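Local coordinates for protein NADP-dependent glyceraldehyde-3-phosphate dehydrogenase (Bacillus halodurans, PDB 3PRL) that probably oxidises glyceraldehyde 3-phosphate directly to 3-phosphoglycerate without a phosphorylation step, passing the hydride to NADP+, at residues 264-269 with 417-422; 272-277 with 307-312; 299-304 with 392-397; 348-353 with 378-383; 355-360 with 371-376. All coordinates share one frame; numbering follows the deposited sequence.

Contact 1 (264-269 with 417-422); sequences DPAIVL and SIFTKD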
# COMPACT_ATOMS: atom_id res chain seq x y z
N ASP D 264 -18.52 14.80 -22.41
CA ASP D 264 -17.07 14.66 -22.62
C ASP D 264 -16.63 15.41 -23.88
O ASP D 264 -17.19 15.21 -24.95
CB ASP D 264 -16.60 13.18 -22.69
CG ASP D 264 -16.99 12.35 -21.46
OD1 ASP D 264 -17.12 12.90 -20.33
OD2 ASP D 264 -17.17 11.12 -21.63
N PRO D 265 -15.65 16.32 -23.74
CA PRO D 265 -15.10 16.99 -24.92
C PRO D 265 -14.00 16.20 -25.59
O PRO D 265 -13.27 15.44 -24.93
CB PRO D 265 -14.51 18.28 -24.35
CG PRO D 265 -14.16 17.92 -22.90
CD PRO D 265 -15.24 16.97 -22.48
N ALA D 266 -13.88 16.37 -26.90
CA ALA D 266 -12.72 15.91 -27.62
C ALA D 266 -11.98 17.18 -27.99
O ALA D 266 -12.56 18.08 -28.60
CB ALA D 266 -13.13 15.15 -28.85
N ILE D 267 -10.72 17.27 -27.59
CA ILE D 267 -9.89 18.41 -27.96
C ILE D 267 -8.89 17.96 -29.00
O ILE D 267 -8.14 17.00 -28.78
CB ILE D 267 -9.20 19.01 -26.72
CG1 ILE D 267 -10.28 19.37 -25.67
CG2 ILE D 267 -8.34 20.21 -27.11
CD1 ILE D 267 -9.76 20.03 -24.39
N VAL D 268 -8.90 18.64 -30.15
CA VAL D 268 -8.03 18.32 -31.28
C VAL D 268 -7.14 19.53 -31.63
O VAL D 268 -7.63 20.54 -32.14
CB VAL D 268 -8.84 17.84 -32.51
CG1 VAL D 268 -7.97 17.03 -33.45
CG2 VAL D 268 -10.06 17.01 -32.08
N LEU D 269 -5.86 19.44 -31.29
CA LEU D 269 -4.89 20.50 -31.60
C LEU D 269 -4.25 20.31 -32.98
O LEU D 269 -4.44 19.28 -33.62
CB LEU D 269 -3.80 20.59 -30.51
CG LEU D 269 -4.25 20.97 -29.09
CD1 LEU D 269 -3.06 21.04 -28.12
CD2 LEU D 269 -5.04 22.28 -29.09
N SER D 417 -11.00 13.88 -23.76
CA SER D 417 -9.88 13.49 -24.62
C SER D 417 -9.06 14.70 -25.10
O SER D 417 -9.65 15.73 -25.45
CB SER D 417 -10.42 12.74 -25.85
OG SER D 417 -11.25 11.65 -25.51
N ILE D 418 -7.73 14.58 -25.11
CA ILE D 418 -6.85 15.53 -25.80
C ILE D 418 -6.12 14.82 -26.94
O ILE D 418 -5.57 13.72 -26.74
CB ILE D 418 -5.78 16.21 -24.86
CG1 ILE D 418 -6.30 16.46 -23.44
CG2 ILE D 418 -5.20 17.50 -25.50
CD1 ILE D 418 -7.48 17.42 -23.36
N PHE D 419 -6.11 15.43 -28.12
CA PHE D 419 -5.46 14.88 -29.30
C PHE D 419 -4.32 15.77 -29.82
O PHE D 419 -4.52 16.95 -30.15
CB PHE D 419 -6.49 14.61 -30.38
CG PHE D 419 -7.46 13.49 -30.04
CD1 PHE D 419 -7.14 12.17 -30.34
CD2 PHE D 419 -8.69 13.77 -29.44
CE1 PHE D 419 -8.03 11.13 -30.04
CE2 PHE D 419 -9.59 12.75 -29.13
CZ PHE D 419 -9.25 11.42 -29.43
N THR D 420 -3.11 15.20 -29.86
CA THR D 420 -1.86 15.94 -30.02
C THR D 420 -0.73 14.93 -30.19
O THR D 420 -0.82 13.80 -29.71
CB THR D 420 -1.49 16.72 -28.74
OG1 THR D 420 -2.67 17.00 -27.97
CG2 THR D 420 -0.78 18.02 -29.07
N LYS D 421 0.35 15.34 -30.85
CA LYS D 421 1.58 14.56 -30.82
C LYS D 421 2.46 15.05 -29.68
O LYS D 421 3.40 14.37 -29.28
CB LYS D 421 2.34 14.66 -32.15
CG LYS D 421 1.50 14.41 -33.40
CD LYS D 421 1.18 12.95 -33.62
CE LYS D 421 1.01 12.69 -35.12
NZ LYS D 421 1.23 11.26 -35.46
N ASP D 422 2.13 16.23 -29.15
CA ASP D 422 2.88 16.85 -28.07
C ASP D 422 2.38 16.35 -26.71
O ASP D 422 1.56 17.02 -26.05
CB ASP D 422 2.77 18.37 -28.16
CG ASP D 422 3.77 19.08 -27.26
OD1 ASP D 422 4.21 18.49 -26.25
OD2 ASP D 422 4.11 20.23 -27.58
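I267 and I418 sit side by side on two neighbouring parallel strands, 264-268 and 415-419, in the central sheet of the catalytic domain of an aldehyde dehydrogenase. The backbones join through S417 N to P265 O, I267 N to S417 O, F419 N to I267 O and L269 N to F419 O. The packing is close along the I267 and I418 face. The isoleucine branches point the same way, and I267 CD1 meets I418 CD1 at 3.6 Å; I267 CG1, beside its backbone N (chi1 -55°), starts an extended chain that carries the methyl there. On the opposite face, F419 CD2 brings the ring edge to I267 O at 3.3 Å. A266 CB stands 4.3 Å from F419 CE2, a small group suited to a place beside a ring, while T277 and I281 of helix 274-286 pack on the ring as well. S417 spends its OG on A442 O. The strands then part: L269 CD1 still touches T420 CG2 at 3.9 Å, but K421 is exposed and D422 turns to cap the next helix. The backbone thus satisfies its own polar groups between hydrocarbon faces, whereas T420 OG1, buried with no partner in the model, probably carries some cost.

Contact 2 (272-277 with 307-312); sequences ADLKLT and DQLVAN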
# COMPACT_ATOMS: atom_id res chain seq x y z
N ALA D 272 -2.05 16.95 -34.60
CA ALA D 272 -2.73 15.71 -34.26
C ALA D 272 -2.84 14.78 -35.46
O ALA D 272 -3.00 15.23 -36.60
CB ALA D 272 -4.11 15.99 -33.71
N ASP D 273 -2.72 13.48 -35.20
CA ASP D 273 -3.01 12.48 -36.21
C ASP D 273 -4.53 12.46 -36.35
O ASP D 273 -5.25 11.91 -35.51
CB ASP D 273 -2.48 11.09 -35.81
CG ASP D 273 -2.92 9.98 -36.77
OD1 ASP D 273 -3.91 10.17 -37.50
OD2 ASP D 273 -2.28 8.92 -36.79
N LEU D 274 -5.01 13.08 -37.43
CA LEU D 274 -6.44 13.31 -37.62
C LEU D 274 -7.19 12.06 -38.08
O LEU D 274 -8.42 12.03 -38.03
CB LEU D 274 -6.67 14.48 -38.59
CG LEU D 274 -5.97 15.80 -38.26
CD1 LEU D 274 -5.82 16.65 -39.52
CD2 LEU D 274 -6.69 16.58 -37.17
N LYS D 275 -6.46 11.04 -38.54
CA LYS D 275 -7.08 9.76 -38.90
C LYS D 275 -7.49 9.01 -37.64
O LYS D 275 -8.66 8.65 -37.49
CB LYS D 275 -6.14 8.91 -39.76
CG LYS D 275 -6.14 9.27 -41.25
CD LYS D 275 -7.52 9.08 -41.88
CE LYS D 275 -7.54 9.55 -43.32
NZ LYS D 275 -8.91 9.46 -43.91
N LEU D 276 -6.53 8.81 -36.74
CA LEU D 276 -6.76 8.19 -35.42
C LEU D 276 -7.76 8.98 -34.55
O LEU D 276 -8.65 8.40 -33.92
CB LEU D 276 -5.42 8.03 -34.68
CG LEU D 276 -5.34 7.41 -33.27
CD1 LEU D 276 -6.03 6.04 -33.20
CD2 LEU D 276 -3.87 7.29 -32.82
N THR D 277 -7.61 10.30 -34.53
CA THR D 277 -8.56 11.15 -33.82
C THR D 277 -9.98 10.96 -34.37
O THR D 277 -10.90 10.67 -33.61
CB THR D 277 -8.18 12.64 -33.91
OG1 THR D 277 -6.84 12.82 -33.44
CG2 THR D 277 -9.14 13.49 -33.08
N ASP D 307 -11.14 21.69 -40.97
CA ASP D 307 -11.68 21.19 -42.22
C ASP D 307 -11.33 19.72 -42.43
O ASP D 307 -12.21 18.90 -42.73
CB ASP D 307 -11.17 22.01 -43.41
CG ASP D 307 -11.85 23.36 -43.53
OD1 ASP D 307 -12.74 23.68 -42.72
OD2 ASP D 307 -11.49 24.12 -44.46
N GLN D 308 -10.06 19.39 -42.27
CA GLN D 308 -9.58 18.04 -42.56
C GLN D 308 -10.15 16.98 -41.61
O GLN D 308 -10.53 15.91 -42.06
CB GLN D 308 -8.05 17.99 -42.61
CG GLN D 308 -7.49 16.68 -43.17
CD GLN D 308 -8.16 16.25 -44.48
OE1 GLN D 308 -7.82 16.74 -45.56
NE2 GLN D 308 -9.11 15.32 -44.38
N LEU D 309 -10.20 17.28 -40.31
CA LEU D 309 -10.75 16.34 -39.32
C LEU D 309 -12.24 16.09 -39.55
O LEU D 309 -12.69 14.94 -39.59
CB LEU D 309 -10.52 16.84 -37.89
CG LEU D 309 -11.17 16.02 -36.77
CD1 LEU D 309 -10.40 14.73 -36.52
CD2 LEU D 309 -11.33 16.85 -35.49
N VAL D 310 -13.00 17.17 -39.73
CA VAL D 310 -14.44 17.10 -39.94
C VAL D 310 -14.80 16.44 -41.28
O VAL D 310 -15.88 15.87 -41.43
CB VAL D 310 -15.11 18.49 -39.73
CG1 VAL D 310 -14.99 19.37 -40.96
CG2 VAL D 310 -16.56 18.33 -39.33
N ALA D 311 -13.86 16.50 -42.22
CA ALA D 311 -13.94 15.71 -43.45
C ALA D 311 -13.80 14.22 -43.16
O ALA D 311 -14.61 13.41 -43.63
CB ALA D 311 -12.88 16.18 -44.48
N ASN D 312 -12.78 13.85 -42.37
CA ASN D 312 -12.58 12.45 -41.99
C ASN D 312 -13.78 11.92 -41.21
O ASN D 312 -14.37 10.91 -41.59
CB ASN D 312 -11.31 12.27 -41.16
CG ASN D 312 -10.08 12.93 -41.78
OD1 ASN D 312 -9.96 13.06 -43.00
ND2 ASN D 312 -9.15 13.34 -40.92
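The first turn of helix 274-286 meets helix 303-317 with L274 CA 5.5 Å from L309 CA, the two helices flanking the same sheet of the catalytic domain. D273 is the N-cap: its OD1 accepts L276 N at 3.0 Å, from above the carboxylate plane, and more weakly K275 N. T277 OG1 turns back to D273 O, tightening the turn. L274 does most of the bridging. With CG beside the backbone N (chi1 -53°), its branches divide, CD1 lying on the aliphatic CB and CG of Q308 and CD2 reaching L309 CB at 3.9 Å. L309 CD1 touches both L274 O and T277 CG2, 3.9 Å from that methyl, the threonine and leucine crossing nearly at right angles. Shortening L274 to an alanine would probably open a gap between the helices and leave L309 CB and the stem of Q308 without their cover. N312 adds a polar link, ND2 giving a weak bond to L274 O at 3.3 Å (142° at the hydrogen), while its OD1 takes a weak bond from Q308 NE2. K275 NZ stays 3.9 Å from that OD1. Leucine contacts therefore dominate toward the sheet, and weak, bent hydrogen bonds from side-chain amides edge them on the outer side.

Contact 3 (299-304 with 392-397); sequences VFVQDS and LPIIRV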
# COMPACT_ATOMS: atom_id res chain seq x y z
N VAL D 299 -16.80 18.23 -29.85
CA VAL D 299 -15.46 18.39 -30.40
C VAL D 299 -15.03 19.86 -30.45
O VAL D 299 -15.57 20.64 -31.22
CB VAL D 299 -15.30 17.79 -31.82
CG1 VAL D 299 -13.85 17.94 -32.29
CG2 VAL D 299 -15.72 16.32 -31.85
N PHE D 300 -14.07 20.21 -29.61
CA PHE D 300 -13.36 21.48 -29.79
C PHE D 300 -12.16 21.20 -30.69
O PHE D 300 -11.22 20.52 -30.27
CB PHE D 300 -12.88 22.04 -28.44
CG PHE D 300 -13.97 22.26 -27.43
CD1 PHE D 300 -14.85 23.33 -27.56
CD2 PHE D 300 -14.09 21.42 -26.34
CE1 PHE D 300 -15.85 23.54 -26.61
CE2 PHE D 300 -15.09 21.62 -25.39
CZ PHE D 300 -15.96 22.68 -25.52
N VAL D 301 -12.19 21.72 -31.91
CA VAL D 301 -11.11 21.47 -32.87
C VAL D 301 -10.44 22.77 -33.33
O VAL D 301 -11.12 23.72 -33.70
CB VAL D 301 -11.59 20.64 -34.11
CG1 VAL D 301 -12.69 21.35 -34.87
CG2 VAL D 301 -10.43 20.30 -35.03
N GLN D 302 -9.11 22.81 -33.30
CA GLN D 302 -8.38 24.00 -33.70
C GLN D 302 -8.69 24.36 -35.15
O GLN D 302 -8.87 23.47 -35.98
CB GLN D 302 -6.87 23.81 -33.50
CG GLN D 302 -6.15 25.11 -33.21
CD GLN D 302 -4.66 24.97 -33.19
OE1 GLN D 302 -4.07 24.71 -32.15
NE2 GLN D 302 -4.03 25.14 -34.35
N ASP D 303 -8.77 25.66 -35.44
CA ASP D 303 -9.13 26.13 -36.78
C ASP D 303 -8.22 25.65 -37.91
O ASP D 303 -8.71 25.25 -38.97
CB ASP D 303 -9.31 27.67 -36.82
CG ASP D 303 -8.21 28.41 -36.07
OD1 ASP D 303 -7.07 28.53 -36.59
OD2 ASP D 303 -8.50 28.91 -34.96
N SER D 304 -6.90 25.66 -37.69
CA SER D 304 -5.92 25.29 -38.72
C SER D 304 -6.04 23.85 -39.25
O SER D 304 -5.46 23.51 -40.28
CB SER D 304 -4.49 25.54 -38.21
OG SER D 304 -4.21 24.79 -37.04
N LEU D 392 -23.58 14.64 -32.76
CA LEU D 392 -22.23 15.04 -32.37
C LEU D 392 -21.93 16.42 -32.94
O LEU D 392 -21.91 16.60 -34.16
CB LEU D 392 -21.19 14.02 -32.87
CG LEU D 392 -19.71 14.29 -32.59
CD1 LEU D 392 -19.44 14.36 -31.09
CD2 LEU D 392 -18.83 13.23 -33.25
N PRO D 393 -21.74 17.41 -32.05
CA PRO D 393 -21.39 18.75 -32.52
C PRO D 393 -19.89 18.93 -32.69
O PRO D 393 -19.11 18.33 -31.96
CB PRO D 393 -21.91 19.66 -31.41
CG PRO D 393 -21.88 18.81 -30.18
CD PRO D 393 -22.11 17.40 -30.62
N ILE D 394 -19.51 19.74 -33.67
CA ILE D 394 -18.12 20.16 -33.80
C ILE D 394 -18.05 21.66 -33.48
O ILE D 394 -18.87 22.45 -33.96
CB ILE D 394 -17.53 19.84 -35.22
CG1 ILE D 394 -17.99 18.46 -35.74
CG2 ILE D 394 -16.01 19.98 -35.22
CD1 ILE D 394 -17.58 17.25 -34.90
N ILE D 395 -17.10 22.02 -32.62
CA ILE D 395 -16.95 23.40 -32.22
C ILE D 395 -15.58 23.88 -32.68
O ILE D 395 -14.55 23.38 -32.23
CB ILE D 395 -17.20 23.61 -30.70
CG1 ILE D 395 -18.65 23.28 -30.35
CG2 ILE D 395 -16.87 25.04 -30.28
CD1 ILE D 395 -18.94 23.11 -28.86
N ARG D 396 -15.58 24.82 -33.61
CA ARG D 396 -14.34 25.32 -34.19
C ARG D 396 -13.71 26.28 -33.18
O ARG D 396 -14.31 27.28 -32.79
CB ARG D 396 -14.56 25.97 -35.56
CG ARG D 396 -15.77 25.45 -36.34
CD ARG D 396 -15.53 25.41 -37.84
NE ARG D 396 -15.17 24.06 -38.30
CZ ARG D 396 -14.67 23.77 -39.50
NH1 ARG D 396 -14.44 24.73 -40.39
NH2 ARG D 396 -14.39 22.51 -39.81
N VAL D 397 -12.50 25.95 -32.75
CA VAL D 397 -11.82 26.70 -31.70
C VAL D 397 -10.49 27.28 -32.21
O VAL D 397 -9.98 26.84 -33.25
CB VAL D 397 -11.64 25.79 -30.45
CG1 VAL D 397 -10.80 26.45 -29.40
CG2 VAL D 397 -13.00 25.43 -29.87
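In the mixed sheet of the catalytic domain, two parallel neighbours pair: V299 to Q302 of strand 296-302 with I394 to V397 of strand 391-397, the strands twisting by 33° against each other. V299 N takes P393 O at 3.1 Å, V301 N takes I395 O, and V397 N returns to V301 O at 2.8 Å with a nearly straight N-H, though from above the carbonyl plane. I395 N also bonds to V299 O, at a modelled length too short to be pressed. On one face V301 CG1 lies between its backbone N and carbonyl carbon (chi1 60°), which turns it onto I394 CG2 at 3.6 Å, and I394 CD1 continues to V299 CG2. Strand 296-302 is bonded along its other edge to strand 264-268, so F300 stands on an interior strand; with helix 274-286 between them, 264-268 and 296-302 make a beta-alpha-beta crossover. The F300 ring receives V397 CG2 at its edge, 3.6 Å from F300 CD1, while I395 CD1 meets F300 CE1 at 3.8 Å; helix 400-409 packs on the same ring through A403 and L406. Branched residues suit this place, filling the space beside the ring without leaving the extended backbone. R396, on the face of V299, V301 and I394, sends NH1 to a salt bridge with D307. Past the end of the strand, D303 N makes a weak, bent bond of 2.8 Å to V397 O.

Contact 4 (348-353 with 378-383); sequences DDALEN and PAMRVA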
# COMPACT_ATOMS: atom_id res chain seq x y z
N ASP D 348 -32.80 20.64 -34.09
CA ASP D 348 -33.60 21.82 -34.47
C ASP D 348 -32.96 23.15 -34.02
O ASP D 348 -32.50 23.93 -34.85
CB ASP D 348 -35.02 21.73 -33.88
CG ASP D 348 -35.90 20.69 -34.56
OD1 ASP D 348 -36.95 20.36 -33.97
OD2 ASP D 348 -35.57 20.20 -35.67
N ASP D 349 -32.91 23.37 -32.70
CA ASP D 349 -32.34 24.59 -32.10
C ASP D 349 -30.99 24.98 -32.70
O ASP D 349 -30.71 26.17 -32.90
CB ASP D 349 -32.18 24.43 -30.57
CG ASP D 349 -31.51 25.63 -29.94
OD1 ASP D 349 -32.20 26.65 -29.70
OD2 ASP D 349 -30.28 25.56 -29.68
N ALA D 350 -30.17 23.97 -32.97
CA ALA D 350 -28.85 24.15 -33.56
C ALA D 350 -28.95 24.61 -35.01
O ALA D 350 -28.27 25.55 -35.40
CB ALA D 350 -28.04 22.86 -33.46
N LEU D 351 -29.80 23.94 -35.80
CA LEU D 351 -30.04 24.35 -37.18
C LEU D 351 -30.76 25.70 -37.22
O LEU D 351 -30.48 26.52 -38.09
CB LEU D 351 -30.83 23.30 -37.96
CG LEU D 351 -30.25 21.89 -38.09
CD1 LEU D 351 -31.21 20.99 -38.87
CD2 LEU D 351 -28.88 21.90 -38.75
N GLU D 352 -31.66 25.90 -36.26
CA GLU D 352 -32.41 27.15 -36.11
C GLU D 352 -31.47 28.32 -35.81
O GLU D 352 -31.71 29.45 -36.25
CB GLU D 352 -33.47 27.00 -35.03
CG GLU D 352 -34.41 28.19 -34.85
CD GLU D 352 -35.30 28.06 -33.63
OE1 GLU D 352 -35.79 26.94 -33.35
OE2 GLU D 352 -35.52 29.09 -32.94
N ASN D 353 -30.39 28.03 -35.08
CA ASN D 353 -29.36 29.02 -34.77
C ASN D 353 -28.18 28.91 -35.74
O ASN D 353 -27.06 29.35 -35.45
CB ASN D 353 -28.88 28.87 -33.32
CG ASN D 353 -28.03 30.05 -32.85
OD1 ASN D 353 -26.84 29.89 -32.56
ND2 ASN D 353 -28.63 31.23 -32.79
N PRO D 378 -21.67 28.21 -28.71
CA PRO D 378 -22.04 28.22 -27.30
C PRO D 378 -23.49 28.67 -27.03
O PRO D 378 -23.98 28.46 -25.93
CB PRO D 378 -21.06 29.24 -26.70
CG PRO D 378 -19.89 29.18 -27.57
CD PRO D 378 -20.43 28.99 -28.95
N ALA D 379 -24.16 29.26 -28.02
CA ALA D 379 -25.58 29.66 -27.88
C ALA D 379 -26.57 28.52 -28.13
O ALA D 379 -27.77 28.63 -27.83
CB ALA D 379 -25.91 30.87 -28.79
N MET D 380 -26.06 27.42 -28.70
CA MET D 380 -26.89 26.25 -29.04
C MET D 380 -26.92 25.26 -27.88
O MET D 380 -25.88 24.96 -27.27
CB MET D 380 -26.34 25.55 -30.28
CG MET D 380 -25.98 26.50 -31.43
SD MET D 380 -25.12 25.67 -32.78
CE MET D 380 -25.02 27.00 -33.98
N ARG D 381 -28.12 24.75 -27.59
CA ARG D 381 -28.33 23.82 -26.49
C ARG D 381 -27.45 22.58 -26.59
O ARG D 381 -26.98 22.07 -25.57
CB ARG D 381 -29.80 23.39 -26.43
CG ARG D 381 -30.79 24.50 -26.08
CD ARG D 381 -32.22 23.99 -26.18
NE ARG D 381 -32.40 22.76 -25.40
CZ ARG D 381 -33.46 21.96 -25.49
NH1 ARG D 381 -34.44 22.24 -26.34
NH2 ARG D 381 -33.53 20.86 -24.73
N VAL D 382 -27.22 22.12 -27.83
CA VAL D 382 -26.51 20.87 -28.12
C VAL D 382 -25.02 20.96 -27.79
O VAL D 382 -24.33 19.95 -27.78
CB VAL D 382 -26.74 20.41 -29.62
CG1 VAL D 382 -25.87 21.22 -30.61
CG2 VAL D 382 -26.53 18.90 -29.78
N ALA D 383 -24.54 22.17 -27.50
CA ALA D 383 -23.15 22.37 -27.11
C ALA D 383 -22.96 22.06 -25.62
O ALA D 383 -21.83 21.99 -25.13
CB ALA D 383 -22.70 23.81 -27.44
O HOH W 1 -28.56 23.13 -30.26
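In the catalytic domain of the aldehyde dehydrogenase fold, the last turn of helix 337-352 packs against the loop joining two neighbouring parallel strands, 367-374 and 391-397; the loop winds into a short 3-10 turn at 381-383, and A350 CA comes within 5.4 Å of M380 CA. D349 makes the polar link between helix and turn. Its CG is anti to the backbone N (chi1 176°), which sends the carboxylate across to the loop, and OD2 accepts R381 N at 3.1 Å in a nearly straight bond (169° at the hydrogen). The donor arrives on the anti side, tilted out of the carboxylate plane. A water extends the grip: it donates to D349 OD2 at 3.0 Å and accepts from V382 N at the same length, so one carboxylate oxygen serves two successive N-H groups at the start of the 3-10 turn. An acidic residue suits that spot, where its negative charge would probably be eased by those N-H dipoles. The side chain of R381 crosses D349 at about a right angle, but it uses its methylenes, CG lying 3.8 Å from OD2, while its guanidinium forms a salt bridge with E385. Below this polar layer the contact is apolar. A350, small enough to let the loop come close, sets CB 3.9 Å from V382 CG1, and V382 also packs on L373. M380 runs extended beyond CG along the end of the helix, its sulfur passing A350, its CG beside N353 OD1, and its CE methyl ending 3.4 Å from N353 O.

Contact 5 (355-360 with 371-376); sequences ATLLSG and TLLDDV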
# COMPACT_ATOMS: atom_id res chain seq x y z
N ALA D 355 -26.47 26.23 -37.44
CA ALA D 355 -25.39 25.24 -37.51
C ALA D 355 -25.46 24.48 -38.82
O ALA D 355 -26.55 24.21 -39.32
CB ALA D 355 -25.44 24.27 -36.32
N THR D 356 -24.29 24.13 -39.36
CA THR D 356 -24.26 23.39 -40.62
C THR D 356 -24.51 21.91 -40.38
O THR D 356 -23.81 21.27 -39.58
CB THR D 356 -22.93 23.58 -41.38
OG1 THR D 356 -22.55 24.96 -41.35
CG2 THR D 356 -23.08 23.12 -42.83
N LEU D 357 -25.51 21.37 -41.07
CA LEU D 357 -25.77 19.95 -41.01
C LEU D 357 -24.84 19.26 -42.00
O LEU D 357 -24.98 19.43 -43.22
CB LEU D 357 -27.23 19.63 -41.29
CG LEU D 357 -27.63 18.15 -41.29
CD1 LEU D 357 -27.89 17.65 -39.86
CD2 LEU D 357 -28.84 17.89 -42.19
N LEU D 358 -23.87 18.52 -41.46
CA LEU D 358 -22.89 17.81 -42.29
C LEU D 358 -23.35 16.43 -42.77
O LEU D 358 -22.95 15.98 -43.85
CB LEU D 358 -21.55 17.72 -41.57
CG LEU D 358 -20.42 18.49 -42.25
CD1 LEU D 358 -20.70 19.99 -42.41
CD2 LEU D 358 -19.10 18.26 -41.52
N SER D 359 -24.18 15.77 -41.97
CA SER D 359 -24.78 14.50 -42.38
C SER D 359 -26.01 14.11 -41.57
O SER D 359 -26.15 14.49 -40.41
CB SER D 359 -23.74 13.37 -42.34
OG SER D 359 -24.37 12.10 -42.35
N GLY D 360 -26.89 13.36 -42.24
CA GLY D 360 -27.98 12.60 -41.64
C GLY D 360 -28.75 13.17 -40.46
O GLY D 360 -28.49 12.80 -39.33
N THR D 371 -26.20 11.94 -36.52
CA THR D 371 -26.33 13.32 -36.93
C THR D 371 -25.04 14.08 -36.64
O THR D 371 -24.58 14.11 -35.49
CB THR D 371 -27.58 13.99 -36.29
OG1 THR D 371 -28.74 13.19 -36.54
CG2 THR D 371 -27.81 15.36 -36.89
N LEU D 372 -24.46 14.66 -37.69
CA LEU D 372 -23.26 15.48 -37.56
C LEU D 372 -23.56 16.95 -37.84
O LEU D 372 -24.10 17.30 -38.91
CB LEU D 372 -22.15 14.98 -38.49
CG LEU D 372 -20.72 15.45 -38.16
CD1 LEU D 372 -20.27 14.94 -36.79
CD2 LEU D 372 -19.76 15.00 -39.23
N LEU D 373 -23.22 17.79 -36.87
CA LEU D 373 -23.39 19.23 -36.98
C LEU D 373 -22.05 19.93 -36.89
O LEU D 373 -21.18 19.53 -36.11
CB LEU D 373 -24.31 19.75 -35.88
CG LEU D 373 -25.66 19.06 -35.68
CD1 LEU D 373 -26.19 19.35 -34.28
CD2 LEU D 373 -26.68 19.47 -36.75
N ASP D 374 -21.87 20.97 -37.70
CA ASP D 374 -20.64 21.75 -37.70
C ASP D 374 -20.93 23.19 -37.30
O ASP D 374 -22.09 23.58 -37.20
CB ASP D 374 -19.94 21.68 -39.08
CG ASP D 374 -18.44 21.99 -39.02
OD1 ASP D 374 -17.93 22.38 -37.94
OD2 ASP D 374 -17.77 21.85 -40.06
N ASP D 375 -19.86 23.95 -37.04
CA ASP D 375 -19.93 25.37 -36.69
C ASP D 375 -20.82 25.65 -35.49
O ASP D 375 -21.47 26.70 -35.39
CB ASP D 375 -20.35 26.19 -37.92
CG ASP D 375 -19.31 26.16 -39.02
OD1 ASP D 375 -18.36 26.98 -38.95
OD2 ASP D 375 -19.43 25.34 -39.95
N VAL D 376 -20.85 24.68 -34.57
CA VAL D 376 -21.74 24.71 -33.41
C VAL D 376 -21.29 25.78 -32.43
O VAL D 376 -20.09 25.95 -32.17
CB VAL D 376 -21.87 23.31 -32.75
CG1 VAL D 376 -22.60 23.38 -31.41
CG2 VAL D 376 -22.62 22.38 -33.70
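A classic beta bulge interrupts the antiparallel pairing of strands 356-359 and 367-374 at the outer part of the catalytic domain's sheet, with L358 and S359 both facing L372. L372 O accepts L358 N at 2.8 Å and, weakly, S359 N at 3.4 Å, while L372 N returns to S359 O. At the bulge L358 points its CB toward the partner strand, where it meets L372 CD2 at 4.0 Å, and V310 of helix 303-317 packs on L358. Before the bulge, T356 and D374 form a hydrogen-bonded pair, D374 N reaching T356 O at 2.7 Å in the carbonyl plane. L357 and L373 follow as the non-hydrogen-bonded pair, and on their face L357 CD1 touches both T371 CG2 and L373 CD2, each at 3.8 Å; leucines suit this face, which L351 of helix 337-352 covers with more hydrocarbon. At D374 a chi1 of -158° swings the carboxylate away from its own N, and OD1 takes D375 N from above the carboxylate plane at 2.6 Å, an acceptor suited to the strand end. With a valine in place of D374, D375 N would probably lose its acceptor just where the chain turns, and R396 its long, weak ionic partner. D375 follows with positive phi (56°), which ends the strand and brings its side chain alongside T356, whose OG1 gives OD2 a weak bond of 3.4 Å.

In the fold
Following the chain, 264-269 opens contact 1, which closes last, at 417-422, and so encloses the other four. Contact 2 opens next at 272-277, but 299-304 begins contact 3 before 307-312 closes contact 2, so these two cross; L309 packing on V301 joins them. Within the loop of contact 3 lies contact 4, and within contact 4 lies contact 5, the innermost pair, closed by 371-376 before 378-383 and 392-397 complete the outer ones. Contacts 1, 3 and 5 tie strands of one sheet, backbone bonds linking A266 to F300 and L373 to I394. Contact 2 joins two helices lying on that sheet, and contact 4 packs the C-terminal turn of helix 337-352 against the loop between strands 367-374 and 391-397.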